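Local coordinates for protein Rubredoxin\:oxygen oxidoreductase (Desulfovibrio gigas, PDB 1E5D) that catalyses the four-electron reduction of dioxygen to two molecules of water, using a diiron centre and flavin mononucleotide, at residues Val256-Ser261 against Met287-Cys292; Tyr26-Met31 against His293-Met298; Thr369-Lys374 against Glu383-Met388. All blocks are in the same frame, centred on the assembly; numbering follows the deposited sequence. Where two conformers were deposited one is given.

Contact 1: residues Val256-Ser261 against Met287-Cys292. With FMN (flavin mononucleotide), chain C.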
loop_
_atom_site.group_PDB
_atom_site.type_symbol
_atom_site.label_atom_id
_atom_site.label_comp_id
_atom_site.label_asym_id
_atom_site.label_seq_id
_atom_site.Cartn_x
_atom_site.Cartn_y
_atom_site.Cartn_z
ATOM N N VAL A 256 -15.182 12.800 -1.350
ATOM C CA VAL A 256 -13.880 12.248 -1.633
ATOM C C VAL A 256 -14.078 10.915 -2.351
ATOM O O VAL A 256 -14.654 9.969 -1.814
ATOM C CB VAL A 256 -13.047 11.982 -0.368
ATOM C CG1 VAL A 256 -11.832 11.124 -0.721
ATOM C CG2 VAL A 256 -12.625 13.274 0.301
ATOM N N ILE A 257 -13.598 10.857 -3.578
ATOM C CA ILE A 257 -13.602 9.627 -4.352
ATOM C C ILE A 257 -12.182 9.079 -4.435
ATOM O O ILE A 257 -11.259 9.749 -4.909
ATOM C CB ILE A 257 -14.141 9.867 -5.768
ATOM C CG1 ILE A 257 -15.573 10.398 -5.818
ATOM C CG2 ILE A 257 -13.992 8.606 -6.603
ATOM C CD1 ILE A 257 -15.924 11.084 -7.124
ATOM N N PHE A 258 -11.951 7.855 -3.968
ATOM C CA PHE A 258 -10.598 7.313 -4.138
ATOM C C PHE A 258 -10.743 5.926 -4.752
ATOM O O PHE A 258 -11.667 5.171 -4.485
ATOM C CB PHE A 258 -9.811 7.331 -2.851
ATOM C CG PHE A 258 -10.044 6.310 -1.770
ATOM C CD1 PHE A 258 -9.416 5.076 -1.813
ATOM C CD2 PHE A 258 -10.872 6.562 -0.696
ATOM C CE1 PHE A 258 -9.583 4.125 -0.828
ATOM C CE2 PHE A 258 -11.052 5.614 0.298
ATOM C CZ PHE A 258 -10.411 4.385 0.242
ATOM N N TYR A 259 -9.797 5.628 -5.626
ATOM C CA TYR A 259 -9.835 4.447 -6.456
ATOM C C TYR A 259 -8.403 4.068 -6.816
ATOM O O TYR A 259 -7.484 4.867 -6.648
ATOM C CB TYR A 259 -10.650 4.721 -7.743
ATOM C CG TYR A 259 -9.789 5.486 -8.737
ATOM C CD1 TYR A 259 -9.516 6.833 -8.520
ATOM C CD2 TYR A 259 -9.246 4.888 -9.872
ATOM C CE1 TYR A 259 -8.734 7.560 -9.406
ATOM C CE2 TYR A 259 -8.457 5.601 -10.753
ATOM C CZ TYR A 259 -8.202 6.943 -10.516
ATOM O OH TYR A 259 -7.420 7.632 -11.412
ATOM N N ASP A 260 -8.273 2.879 -7.373
ATOM C CA ASP A 260 -7.110 2.469 -8.139
ATOM C C ASP A 260 -7.633 1.705 -9.350
ATOM O O ASP A 260 -8.818 1.367 -9.423
ATOM C CB ASP A 260 -6.132 1.651 -7.317
ATOM C CG ASP A 260 -4.736 1.663 -7.911
ATOM O OD1 ASP A 260 -4.561 2.251 -9.001
ATOM O OD2 ASP A 260 -3.823 1.081 -7.304
ATOM N N SER A 261 -6.768 1.456 -10.322
ATOM C CA SER A 261 -7.240 0.871 -11.579
ATOM C C SER A 261 -6.071 0.318 -12.371
ATOM O O SER A 261 -4.946 0.807 -12.230
ATOM C CB SER A 261 -7.977 1.944 -12.369
ATOM O OG SER A 261 -8.459 1.427 -13.597
ATOM N N MET A 287 -9.232 11.201 -5.883
ATOM C CA MET A 287 -7.863 10.842 -5.538
ATOM C C MET A 287 -7.474 9.424 -5.939
ATOM O O MET A 287 -8.070 8.446 -5.501
ATOM C CB MET A 287 -7.670 11.027 -4.018
ATOM C CG MET A 287 -8.233 12.367 -3.552
ATOM S SD MET A 287 -8.096 12.613 -1.768
ATOM C CE MET A 287 -6.383 13.125 -1.672
ATOM N N TRP A 288 -6.450 9.318 -6.769
ATOM C CA TRP A 288 -5.827 8.084 -7.209
ATOM C C TRP A 288 -4.866 7.532 -6.168
ATOM O O TRP A 288 -3.921 8.213 -5.769
ATOM C CB TRP A 288 -5.084 8.367 -8.515
ATOM C CG TRP A 288 -4.532 7.172 -9.217
ATOM C CD1 TRP A 288 -5.005 5.900 -9.128
ATOM C CD2 TRP A 288 -3.417 7.122 -10.112
ATOM N NE1 TRP A 288 -4.250 5.061 -9.911
ATOM C CE2 TRP A 288 -3.272 5.785 -10.527
ATOM C CE3 TRP A 288 -2.520 8.070 -10.612
ATOM C CZ2 TRP A 288 -2.275 5.363 -11.412
ATOM C CZ3 TRP A 288 -1.533 7.654 -11.488
ATOM C CH2 TRP A 288 -1.412 6.313 -11.884
ATOM N N CYS A 289 -5.067 6.306 -5.702
ATOM C CA CYS A 289 -4.178 5.735 -4.699
ATOM C C CYS A 289 -2.736 5.621 -5.165
ATOM O O CYS A 289 -1.811 5.529 -4.361
ATOM C CB CYS A 289 -4.644 4.328 -4.288
ATOM S SG CYS A 289 -6.174 4.348 -3.342
ATOM N N LYS A 290 -2.491 5.605 -6.472
ATOM C CA LYS A 290 -1.089 5.491 -6.887
ATOM C C LYS A 290 -0.385 6.841 -6.786
ATOM O O LYS A 290 0.843 6.863 -6.797
ATOM C CB LYS A 290 -0.993 4.951 -8.307
ATOM C CG LYS A 290 -0.338 3.597 -8.458
ATOM C CD LYS A 290 -1.342 2.472 -8.562
ATOM C CE LYS A 290 -0.894 1.430 -9.577
ATOM N NZ LYS A 290 -2.065 0.946 -10.366
ATOM N N ALA A 291 -1.133 7.929 -6.675
ATOM C CA ALA A 291 -0.629 9.287 -6.593
ATOM C C ALA A 291 -0.837 9.934 -5.233
ATOM O O ALA A 291 -0.311 11.005 -4.936
ATOM C CB ALA A 291 -1.329 10.155 -7.644
ATOM N N CYS A 292 -1.636 9.334 -4.355
ATOM C CA CYS A 292 -1.948 10.005 -3.096
ATOM C C CYS A 292 -1.660 9.112 -1.904
ATOM O O CYS A 292 -2.124 7.980 -1.823
ATOM C CB CYS A 292 -3.417 10.426 -3.029
ATOM S SG CYS A 292 -3.943 11.572 -4.325
HETATM N N1 FMN C . -11.725 -9.843 -12.974
HETATM C C2 FMN C . -12.448 -10.671 -12.232
HETATM O O2 FMN C . -13.627 -10.830 -12.402
HETATM N N3 FMN C . -11.869 -11.420 -11.173
HETATM C C4 FMN C . -10.500 -11.606 -11.120
HETATM O O4 FMN C . -10.053 -12.231 -10.177
HETATM C C4A FMN C . -9.697 -10.735 -11.967
HETATM N N5 FMN C . -8.376 -10.575 -11.727
HETATM C C5A FMN C . -7.644 -10.005 -12.741
HETATM C C6 FMN C . -6.236 -9.943 -12.577
HETATM C C7 FMN C . -5.457 -9.173 -13.406
HETATM C C7M FMN C . -4.027 -8.890 -13.032
HETATM C C8 FMN C . -6.081 -8.376 -14.445
HETATM C C8M FMN C . -5.228 -7.708 -15.499
HETATM C C9 FMN C . -7.437 -8.594 -14.735
HETATM C C9A FMN C . -8.231 -9.226 -13.776
HETATM N N10 FMN C . -9.659 -9.157 -13.776
HETATM C C10 FMN C . -10.378 -9.926 -12.966
HETATM C "C1'" FMN C . -10.293 -8.395 -14.878
HETATM C "C2'" FMN C . -10.368 -6.885 -14.534
HETATM O "O2'" FMN C . -11.153 -6.688 -13.364
HETATM C "C3'" FMN C . -11.037 -6.233 -15.734
HETATM O "O3'" FMN C . -10.029 -6.120 -16.736
HETATM C "C4'" FMN C . -11.552 -4.833 -15.389
HETATM O "O4'" FMN C . -12.148 -4.234 -16.551
HETATM C "C5'" FMN C . -10.367 -4.027 -14.902
HETATM O "O5'" FMN C . -10.848 -2.572 -14.558
HETATM P P FMN C . -9.890 -1.389 -14.627
HETATM O O1P FMN C . -10.506 -0.297 -13.750
HETATM O O2P FMN C . -8.581 -1.748 -14.308
HETATM O O3P FMN C . -9.834 -0.894 -15.999
#
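Phe258 and Met287 pair across two parallel strands, with Phe258 CB 4.4 Å from Met287 CB on one face of the sheet. There Cys289 SG also reaches Phe258 CD1 at 3.7 Å. Helices 294-302 and 320-331 pack against this face, so large apolar side chains suit it. On the other face Tyr259 and Trp288 pair. Tyr259 CG sits between the backbone N and the carbonyl carbon (chi1 79°), and Trp288 CD1 lies over one face of the ring, 3.6 Å from Tyr259 CZ. The planes are 19° apart but slid well past each other. Met287 N donates to Ile257 O at 2.7 Å and Cys289 N to Tyr259 O at 3.0 Å, with a weak return bond from Tyr259 N to Met287 O. The strands belong to the beta-alpha-beta unit that opens the flavodoxin-like domain, and the loop after strand 254-259 carries Ser261, whose OG donates to FMN O1P (2.7 Å). At the polar end Asp260 OD1 accepts from three donors. Trp288 NE1 (3.0 Å) and Ser261 N come in from opposite faces of the carboxylate, each well out of its plane, while Lys290 NZ forms a salt bridge on the syn side (3.1 Å) and also donates to Gly25 O of the second subunit.

Contact 2: residues Tyr26-Met31 against His293-Met298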
loop_
_atom_site.group_PDB
_atom_site.type_symbol
_atom_site.label_atom_id
_atom_site.label_comp_id
_atom_site.label_asym_id
_atom_site.label_seq_id
_atom_site.Cartn_x
_atom_site.Cartn_y
_atom_site.Cartn_z
ATOM N N TYR A 26 3.895 6.134 9.739
ATOM C CA TYR A 26 2.468 5.932 9.434
ATOM C C TYR A 26 1.917 7.046 8.559
ATOM O O TYR A 26 1.009 6.779 7.768
ATOM C CB TYR A 26 1.659 5.762 10.724
ATOM C CG TYR A 26 1.459 7.001 11.564
ATOM C CD1 TYR A 26 2.390 7.372 12.526
ATOM C CD2 TYR A 26 0.342 7.819 11.411
ATOM C CE1 TYR A 26 2.212 8.505 13.299
ATOM C CE2 TYR A 26 0.150 8.954 12.172
ATOM C CZ TYR A 26 1.096 9.292 13.121
ATOM O OH TYR A 26 0.938 10.420 13.897
ATOM N N THR A 27 2.439 8.270 8.662
ATOM C CA THR A 27 1.875 9.358 7.861
ATOM C C THR A 27 2.931 10.207 7.172
ATOM O O THR A 27 4.130 10.000 7.339
ATOM C CB THR A 27 0.988 10.250 8.759
ATOM O OG1 THR A 27 0.396 11.301 7.982
ATOM C CG2 THR A 27 1.815 10.918 9.842
ATOM N N LEU A 28 2.511 11.194 6.380
ATOM C CA LEU A 28 3.456 12.111 5.767
ATOM C C LEU A 28 3.518 13.467 6.473
ATOM O O LEU A 28 2.499 13.969 6.939
ATOM C CB LEU A 28 3.106 12.397 4.309
ATOM C CG LEU A 28 3.101 11.216 3.346
ATOM C CD1 LEU A 28 2.807 11.729 1.946
ATOM C CD2 LEU A 28 4.417 10.456 3.394
ATOM N N SER A 29 4.718 14.027 6.504
ATOM C CA SER A 29 4.972 15.363 7.022
ATOM C C SER A 29 5.618 16.222 5.932
ATOM O O SER A 29 6.806 16.500 5.934
ATOM C CB SER A 29 5.860 15.295 8.257
ATOM O OG SER A 29 7.213 15.091 7.899
ATOM N N PRO A 30 4.775 16.620 4.989
ATOM C CA PRO A 30 5.226 17.299 3.780
ATOM C C PRO A 30 5.927 18.620 4.088
ATOM O O PRO A 30 6.689 19.122 3.262
ATOM C CB PRO A 30 3.944 17.577 3.002
ATOM C CG PRO A 30 2.840 16.877 3.706
ATOM C CD PRO A 30 3.314 16.438 5.049
ATOM N N MET A 31 5.667 19.173 5.265
ATOM C CA MET A 31 6.260 20.441 5.671
ATOM C C MET A 31 7.308 20.230 6.746
ATOM O O MET A 31 7.731 21.152 7.443
ATOM C CB MET A 31 5.181 21.388 6.197
ATOM C CG MET A 31 4.620 22.340 5.151
ATOM S SD MET A 31 3.183 23.257 5.735
ATOM C CE MET A 31 2.136 21.914 6.299
ATOM N N HIS A 293 -0.890 9.637 -0.962
ATOM C CA HIS A 293 -0.615 8.818 0.217
ATOM C C HIS A 293 -1.922 8.490 0.923
ATOM O O HIS A 293 -2.888 9.259 0.805
ATOM C CB HIS A 293 0.339 9.564 1.152
ATOM C CG HIS A 293 1.014 8.654 2.129
ATOM N ND1 HIS A 293 0.645 8.591 3.453
ATOM C CD2 HIS A 293 2.025 7.773 1.979
ATOM C CE1 HIS A 293 1.405 7.711 4.080
ATOM N NE2 HIS A 293 2.252 7.196 3.203
ATOM N N HIS A 294 -1.952 7.376 1.650
ATOM C CA HIS A 294 -3.145 7.100 2.460
ATOM C C HIS A 294 -3.389 8.228 3.459
ATOM O O HIS A 294 -4.523 8.574 3.788
ATOM C CB HIS A 294 -3.042 5.768 3.185
ATOM C CG HIS A 294 -1.800 5.454 3.942
ATOM N ND1 HIS A 294 -0.815 4.641 3.417
ATOM C CD2 HIS A 294 -1.372 5.804 5.175
ATOM C CE1 HIS A 294 0.168 4.520 4.296
ATOM N NE2 HIS A 294 -0.143 5.219 5.373
ATOM N N SER A 295 -2.320 8.846 3.966
ATOM C CA SER A 295 -2.554 9.886 4.967
ATOM C C SER A 295 -3.251 11.075 4.313
ATOM O O SER A 295 -4.098 11.711 4.953
ATOM C CB SER A 295 -1.250 10.280 5.642
ATOM O OG SER A 295 -0.311 10.806 4.723
ATOM N N GLN A 296 -2.918 11.362 3.063
ATOM C CA GLN A 296 -3.506 12.456 2.307
ATOM C C GLN A 296 -5.005 12.258 2.104
ATOM O O GLN A 296 -5.817 13.152 2.290
ATOM C CB GLN A 296 -2.904 12.584 0.906
ATOM C CG GLN A 296 -2.023 13.799 0.670
ATOM C CD GLN A 296 -0.636 13.352 0.235
ATOM O OE1 GLN A 296 -0.264 13.437 -0.933
ATOM N NE2 GLN A 296 0.125 12.852 1.206
ATOM N N ILE A 297 -5.336 11.035 1.685
ATOM C CA ILE A 297 -6.754 10.758 1.463
ATOM C C ILE A 297 -7.502 10.970 2.772
ATOM O O ILE A 297 -8.596 11.524 2.817
ATOM C CB ILE A 297 -6.940 9.338 0.911
ATOM C CG1 ILE A 297 -6.423 9.208 -0.524
ATOM C CG2 ILE A 297 -8.390 8.898 1.027
ATOM C CD1 ILE A 297 -5.942 7.831 -0.908
ATOM N N MET A 298 -6.869 10.530 3.857
ATOM C CA MET A 298 -7.507 10.662 5.165
ATOM C C MET A 298 -7.769 12.125 5.490
ATOM O O MET A 298 -8.823 12.496 5.989
ATOM C CB MET A 298 -6.643 10.024 6.253
ATOM C CG MET A 298 -7.233 10.129 7.652
ATOM S SD MET A 298 -8.803 9.234 7.776
ATOM C CE MET A 298 -9.574 10.136 9.122
HETATM O O HOH W 1 0.071 13.668 5.392
#
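Leu28 lays its CG over one face of the His293 imidazole, 3.6 Å from the ring centroid and 17° off the normal, a CH-pi contact. Its CD1 reaches past the ring to His293 CB at 3.4 Å. A branched aliphatic residue suits this place because it can cover an aromatic face and a neighbouring methylene together. Beside this patch, two hydrogen bonds tie the backbone of 26-31 to side chains of 293-298. Leu28 N donates to Ser295 OG (3.3 Å), and His294 NE2 donates to Tyr26 O (3.1 Å), the oxygen lying 16° out of the imidazole plane. A water joins Leu28 O to the same Ser295 hydroxyl.

The helix that begins at His294 supplies these groups in its first turn, and His293 is its N-cap. CG of His293 stands anti to the backbone N (chi1 -161°), which sets the imidazole where ND1 can accept from Ser295 N (3.0 Å), the capping bond. ND1 also shares a hydrogen bond with Ser295 OG at 2.7 Å, so the ring that Leu28 covers is held by the helix start. On the strand side Tyr26 and Thr27 form a classic beta bulge opposite Phe23.

Farther out, the CB of Tyr26 points away from the helix, and its side chain belongs to the pocket seen for the oxygen molecule and FMN, about 4 Å from bound FMN and about 5 Å from the side chain of Glu81, a probable iron ligand. The His294 ring meets that of Tyr328 and, edge-to-face, Tyr321 of the second subunit, while Asn196 of helix 183-198 touches Thr27 and donates through ND2 to Ser295 O.

Contact 3: residues Thr369-Lys374 against Glu383-Met388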
loop_
_atom_site.group_PDB
_atom_site.type_symbol
_atom_site.label_atom_id
_atom_site.label_comp_id
_atom_site.label_asym_id
_atom_site.label_seq_id
_atom_site.Cartn_x
_atom_site.Cartn_y
_atom_site.Cartn_z
ATOM N N THR A 369 -26.739 1.415 -3.947
ATOM C CA THR A 369 -26.165 0.134 -4.308
ATOM C C THR A 369 -24.894 0.355 -5.118
ATOM O O THR A 369 -24.895 1.230 -5.989
ATOM C CB THR A 369 -27.156 -0.693 -5.149
ATOM O OG1 THR A 369 -28.405 0.006 -5.239
ATOM C CG2 THR A 369 -27.450 -2.021 -4.474
ATOM N N PRO A 370 -23.829 -0.378 -4.853
ATOM C CA PRO A 370 -22.607 -0.239 -5.648
ATOM C C PRO A 370 -22.868 -0.507 -7.123
ATOM O O PRO A 370 -23.587 -1.441 -7.470
ATOM C CB PRO A 370 -21.675 -1.320 -5.082
ATOM C CG PRO A 370 -22.157 -1.469 -3.670
ATOM C CD PRO A 370 -23.658 -1.368 -3.773
ATOM N N VAL A 371 -22.258 0.340 -7.946
ATOM C CA VAL A 371 -22.259 0.167 -9.389
ATOM C C VAL A 371 -21.052 -0.668 -9.810
ATOM O O VAL A 371 -19.893 -0.330 -9.575
ATOM C CB VAL A 371 -22.246 1.519 -10.117
ATOM C CG1 VAL A 371 -22.161 1.318 -11.624
ATOM C CG2 VAL A 371 -23.481 2.322 -9.739
ATOM N N LYS A 372 -21.332 -1.806 -10.438
ATOM C CA LYS A 372 -20.275 -2.634 -11.000
ATOM C C LYS A 372 -20.514 -2.808 -12.500
ATOM O O LYS A 372 -21.643 -2.898 -12.966
ATOM C CB LYS A 372 -20.197 -3.976 -10.288
ATOM C CG LYS A 372 -21.146 -5.048 -10.789
ATOM C CD LYS A 372 -21.658 -5.910 -9.648
ATOM C CE LYS A 372 -21.544 -7.395 -9.951
ATOM N NZ LYS A 372 -21.831 -8.218 -8.739
ATOM N N VAL A 373 -19.431 -2.851 -13.258
ATOM C CA VAL A 373 -19.476 -2.936 -14.705
ATOM C C VAL A 373 -18.536 -4.012 -15.236
ATOM O O VAL A 373 -17.386 -4.085 -14.807
ATOM C CB VAL A 373 -19.078 -1.597 -15.355
ATOM C CG1 VAL A 373 -19.073 -1.729 -16.870
ATOM C CG2 VAL A 373 -20.013 -0.492 -14.894
ATOM N N LYS A 374 -19.020 -4.830 -16.168
ATOM C CA LYS A 374 -18.130 -5.805 -16.787
ATOM C C LYS A 374 -17.194 -5.071 -17.742
ATOM O O LYS A 374 -17.620 -4.488 -18.742
ATOM C CB LYS A 374 -18.892 -6.897 -17.525
ATOM C CG LYS A 374 -18.025 -8.031 -18.045
ATOM C CD LYS A 374 -18.653 -9.392 -17.789
ATOM C CE LYS A 374 -19.161 -10.028 -19.073
ATOM N NZ LYS A 374 -18.080 -10.666 -19.878
ATOM N N GLU A 383 -25.004 6.182 -16.909
ATOM C CA GLU A 383 -26.303 6.560 -16.372
ATOM C C GLU A 383 -26.433 6.029 -14.953
ATOM O O GLU A 383 -26.866 6.726 -14.036
ATOM C CB GLU A 383 -27.448 6.024 -17.232
ATOM C CG GLU A 383 -27.800 6.920 -18.415
ATOM C CD GLU A 383 -27.625 8.388 -18.066
ATOM O OE1 GLU A 383 -28.387 8.878 -17.204
ATOM O OE2 GLU A 383 -26.724 9.030 -18.647
ATOM N N GLN A 384 -26.032 4.765 -14.787
ATOM C CA GLN A 384 -26.090 4.190 -13.440
ATOM C C GLN A 384 -25.287 5.017 -12.445
ATOM O O GLN A 384 -25.721 5.295 -11.323
ATOM C CB GLN A 384 -25.560 2.765 -13.478
ATOM C CG GLN A 384 -26.560 1.735 -13.973
ATOM C CD GLN A 384 -26.329 0.415 -13.248
ATOM O OE1 GLN A 384 -25.335 -0.274 -13.482
ATOM N NE2 GLN A 384 -27.257 0.084 -12.358
ATOM N N LEU A 385 -24.083 5.430 -12.849
ATOM C CA LEU A 385 -23.245 6.138 -11.879
ATOM C C LEU A 385 -23.835 7.487 -11.505
ATOM O O LEU A 385 -23.876 7.803 -10.310
ATOM C CB LEU A 385 -21.823 6.244 -12.445
ATOM C CG LEU A 385 -21.095 4.890 -12.456
ATOM C CD1 LEU A 385 -20.079 4.816 -13.575
ATOM C CD2 LEU A 385 -20.448 4.649 -11.100
ATOM N N LYS A 386 -24.290 8.260 -12.487
ATOM C CA LYS A 386 -24.917 9.557 -12.224
ATOM C C LYS A 386 -26.078 9.402 -11.247
ATOM O O LYS A 386 -26.314 10.177 -10.322
ATOM C CB LYS A 386 -25.394 10.187 -13.525
ATOM C CG LYS A 386 -26.558 11.148 -13.374
ATOM C CD LYS A 386 -27.521 11.049 -14.550
ATOM C CE LYS A 386 -28.798 11.838 -14.302
ATOM N NZ LYS A 386 -29.952 10.947 -13.990
ATOM N N THR A 387 -26.827 8.327 -11.473
ATOM C CA THR A 387 -27.895 7.949 -10.566
ATOM C C THR A 387 -27.320 7.675 -9.182
ATOM O O THR A 387 -27.830 8.168 -8.174
ATOM C CB THR A 387 -28.636 6.695 -11.068
ATOM O OG1 THR A 387 -29.419 7.034 -12.220
ATOM C CG2 THR A 387 -29.603 6.167 -10.022
ATOM N N MET A 388 -26.244 6.890 -9.140
ATOM C CA MET A 388 -25.591 6.599 -7.863
ATOM C C MET A 388 -25.168 7.883 -7.157
ATOM O O MET A 388 -25.468 8.080 -5.979
ATOM C CB MET A 388 -24.383 5.688 -8.081
ATOM C CG MET A 388 -23.882 5.019 -6.816
ATOM S SD MET A 388 -22.202 4.367 -6.982
ATOM C CE MET A 388 -22.085 3.422 -5.459
HETATM O O HOH W 2 -24.648 -2.612 -11.273
#
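Val371 meets Leu385 and Met388 with its two methyl branches, and this apolar cluster carries most of the contact. CG1 stands anti to the backbone N (chi1 177°) and lies 3.8 Å from Leu385 CD2, while Val371 CB approaches the same CD2 at 3.7 Å. The other branch, CG2, rests 3.7 Å from Met388 SD. A beta-branched residue suits the strand here because its two methyls diverge close to the backbone, one for each helix residue.

Met388 is extended beyond CG and slides past Val371 in the opposite direction. Its flexible thioether lets CE end against backbone, 3.6 Å from Thr369 O and 3.7 Å from Pro370 CA. Gln384 adds a looser van der Waals touch, its OE1 4.0 Å from Val371 CG1.

Polar links are few. A water donates to Gln384 OE1 and, weakly, to Lys372 O. Within the helix, Glu383 O accepts from both Thr387 N and Thr387 OG1, which reach it from opposite faces of its carbonyl plane.

In the flavodoxin-like fold this is the last strand, at one edge of the parallel five-stranded sheet, with helix 379-400 returning almost antiparallel to it: the short axes make 168° and come within 9.1 Å. Leu385 also packs on Met269 and Leu273 of helix 265-279. With direct contacts almost wholly apolar, strand and helix are held mainly by shape and burial rather than by directed bonds.

How the contacts relate
From the N terminus, contact 2 opens first: residues 26-31, in the diiron-bearing N-terminal part, pair with 293-298, more than 260 residues on, and so tie the two domains of the chain together. Contact 1 opens and closes within that long loop, joining strands 254-259 and 283-288 of the flavodoxin-like domain. Helix 294-302 follows strand 283-288 in the chain after a short connection, and the two contacts touch where Phe258 CD2 meets Ile297 CG2 at 3.8 Å. Contact 3 follows in series, a short closure between strand 371-374 and the C-terminal helix. It shares the five-stranded sheet with contact 1, each reaching an opposite edge strand, without touching it.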